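Local coordinates for protein EST1E (PDB 2WTN) that probably hydrolyses feruloyl esters of plant cell-wall material, as an esterase of the alpha/beta-hydrolase superfamily, and here holds ferulic acid, at residues 30-35 against 103-108. Residues are numbered along the deposited sequence; the frame is centred on the assembly and turned at random.
Sequences CIIIHG and YMAGHS. With FER (3-(4-hydroxy-3-methoxyphenyl)-2-propenoic acid), chain H.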
loop_
_atom_site.group_PDB
_atom_site.type_symbol
_atom_site.label_atom_id
_atom_site.label_comp_id
_atom_site.label_asym_id
_atom_site.label_seq_id
_atom_site.Cartn_x
_atom_site.Cartn_y
_atom_site.Cartn_z
ATOM N N CYS B 30 20.133 8.688 -9.867
ATOM C CA CYS B 30 19.784 7.471 -9.083
ATOM C C CYS B 30 19.083 7.837 -7.768
ATOM O O CYS B 30 19.549 8.686 -7.026
ATOM C CB CYS B 30 21.030 6.619 -8.830
ATOM S SG CYS B 30 20.639 4.962 -8.139
ATOM N N ILE B 31 17.931 7.241 -7.516
ATOM C CA ILE B 31 17.201 7.424 -6.200
ATOM C C ILE B 31 17.785 6.340 -5.344
ATOM O O ILE B 31 18.112 5.240 -5.853
ATOM C CB ILE B 31 15.662 7.326 -6.361
ATOM C CG1 ILE B 31 15.163 8.493 -7.222
ATOM C CG2 ILE B 31 14.936 7.216 -5.028
ATOM C CD1 ILE B 31 13.763 8.321 -7.845
ATOM N N ILE B 32 18.069 6.695 -4.119
ATOM C CA ILE B 32 18.725 5.809 -3.136
ATOM C C ILE B 32 17.886 5.841 -1.836
ATOM O O ILE B 32 17.646 6.896 -1.283
ATOM C CB ILE B 32 20.188 6.245 -2.851
ATOM C CG1 ILE B 32 21.054 6.256 -4.106
ATOM C CG2 ILE B 32 20.874 5.280 -1.910
ATOM C CD1 ILE B 32 22.423 6.728 -3.865
ATOM N N ILE B 33 17.401 4.662 -1.428
ATOM C CA ILE B 33 16.566 4.444 -0.292
ATOM C C ILE B 33 17.316 3.560 0.775
ATOM O O ILE B 33 17.821 2.416 0.484
ATOM C CB ILE B 33 15.215 3.777 -0.700
ATOM C CG1 ILE B 33 14.560 4.486 -1.910
ATOM C CG2 ILE B 33 14.275 3.645 0.487
ATOM C CD1 ILE B 33 14.073 5.941 -1.730
ATOM N N HIS B 34 17.423 4.132 1.989
ATOM C CA HIS B 34 18.053 3.485 3.167
ATOM C C HIS B 34 17.079 2.359 3.701
ATOM O O HIS B 34 15.958 2.136 3.167
ATOM C CB HIS B 34 18.276 4.566 4.284
ATOM C CG HIS B 34 16.971 5.149 4.759
ATOM N ND1 HIS B 34 16.169 4.498 5.664
ATOM C CD2 HIS B 34 16.292 6.263 4.399
ATOM C CE1 HIS B 34 15.041 5.178 5.826
ATOM N NE2 HIS B 34 15.090 6.258 5.080
ATOM N N GLY B 35 17.548 1.633 4.717
ATOM C CA GLY B 35 16.816 0.554 5.346
ATOM C C GLY B 35 16.189 0.875 6.672
ATOM O O GLY B 35 16.097 2.037 7.064
ATOM N N TYR B 103 17.383 5.738 -12.456
ATOM C CA TYR B 103 17.710 4.508 -11.814
ATOM C C TYR B 103 17.203 4.450 -10.338
ATOM O O TYR B 103 16.928 5.477 -9.718
ATOM C CB TYR B 103 19.202 4.410 -11.804
ATOM C CG TYR B 103 19.815 4.367 -13.195
ATOM C CD1 TYR B 103 20.066 3.164 -13.814
ATOM C CD2 TYR B 103 20.135 5.553 -13.891
ATOM C CE1 TYR B 103 20.677 3.103 -15.089
ATOM C CE2 TYR B 103 20.710 5.515 -15.165
ATOM C CZ TYR B 103 20.987 4.307 -15.750
ATOM O OH TYR B 103 21.549 4.286 -16.985
ATOM N N MET B 104 17.147 3.246 -9.768
ATOM C CA MET B 104 16.910 3.144 -8.321
ATOM C C MET B 104 17.940 2.275 -7.699
ATOM O O MET B 104 18.311 1.277 -8.283
ATOM C CB MET B 104 15.548 2.557 -8.004
ATOM C CG MET B 104 14.342 3.357 -8.418
ATOM S SD MET B 104 12.758 2.564 -7.953
ATOM C CE MET B 104 11.644 3.925 -8.096
ATOM N N ALA B 105 18.338 2.640 -6.506
ATOM C CA ALA B 105 19.091 1.768 -5.621
ATOM C C ALA B 105 18.615 1.817 -4.181
ATOM O O ALA B 105 18.013 2.774 -3.760
ATOM C CB ALA B 105 20.557 2.149 -5.682
ATOM N N GLY B 106 18.965 0.811 -3.371
ATOM C CA GLY B 106 18.490 0.772 -2.016
ATOM C C GLY B 106 19.095 -0.336 -1.206
ATOM O O GLY B 106 19.518 -1.365 -1.776
ATOM N N HIS B 107 19.211 -0.102 0.110
ATOM C CA HIS B 107 19.831 -1.065 1.012
ATOM C C HIS B 107 18.817 -1.699 1.969
ATOM O O HIS B 107 18.031 -0.992 2.635
ATOM C CB HIS B 107 21.002 -0.439 1.794
ATOM C CG HIS B 107 21.733 -1.421 2.660
ATOM N ND1 HIS B 107 21.493 -1.525 4.005
ATOM C CD2 HIS B 107 22.639 -2.383 2.363
ATOM C CE1 HIS B 107 22.215 -2.516 4.506
ATOM N NE2 HIS B 107 22.937 -3.046 3.533
ATOM N N SER B 108 18.776 -3.024 1.966
ATOM C CA SER B 108 18.021 -3.820 2.982
ATOM C C SER B 108 16.542 -3.634 2.829
ATOM O O SER B 108 16.027 -3.873 1.756
ATOM C CB SER B 108 18.541 -3.487 4.335
ATOM O OG SER B 108 18.203 -4.519 5.268
HETATM C C4 FER H . 13.793 -8.236 10.057
HETATM C C5 FER H . 15.012 -8.317 9.386
HETATM C C6 FER H . 15.496 -7.222 8.668
HETATM C C3 FER H . 13.054 -7.042 9.997
HETATM C C2 FER H . 13.543 -5.938 9.254
HETATM C C1 FER H . 14.766 -6.028 8.596
HETATM C C10 FER H . 11.173 -5.743 10.262
HETATM C C7 FER H . 15.209 -4.949 7.857
HETATM C C8 FER H . 16.501 -4.503 8.029
HETATM C C9 FER H . 17.044 -3.378 7.331
HETATM O O1 FER H . 16.345 -2.750 6.490
HETATM O O2 FER H . 18.229 -3.058 7.635
HETATM O O4 FER H . 13.334 -9.317 10.757
HETATM O O3 FER H . 11.863 -6.944 10.676
#
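The flat rings of His107, His34 and Tyr103 sit on paired backbone but turn to other company. His107, whose N donates to Ile33 O (2.9 Å), has its ring against those of His44, His228 and Tyr230, with NE2 bonded to His228 O; the His34 ring meets His67 and Trp82, with NE2 on Met64 N, and Tyr103 OH bonds Lys126 NZ. At its other edge nitrogen, His34 ND1 donates in the ring plane to Gly35 O (2.8 Å), tying the imidazole to the turn after its strand. Strands 27-33 and 99-107 are parallel neighbours in the central alpha/beta-hydrolase sheet; their short segments differ by 20° in direction. Their ladder alternates: Ile31 N binds Tyr103 O from above the carbonyl plane, Ala105 N reaches Ile31 O at 2.7 Å, and Ile33 N reaches Ala105 O at 3.1 Å. Ile31, Ile33 and Met104 pack on helix 79-93, the last two also on helix 109-120, whereas Cys30 and Ile32 lie against helix 43-54.

Gly106 opens a GxSxG pattern, and Ser108, with its positive phi (68°), has the strained backbone of a nucleophile elbow. It is probably the catalytic nucleophile: Ser108 OG is hydrogen-bonded to His228, and the acid group of ferulic acid lies beside it; the ligand is hydrogen-bonded to Phe36 N and Gln109 N, consistent with an oxyanion hole. Lacking a side chain, Gly35 can bring its CA within 3.3 Å of His107 O and 3.5 Å of FER O1.

Farther back, Ala105 CB stands on the same face as Cys30 and Ile32. With its sulfur anti to the backbone N (chi1 -170°), Cys30 leans across toward that methyl, placing SG 3.7 Å from Ala105 CB and 4.0 Å from Tyr103 CB.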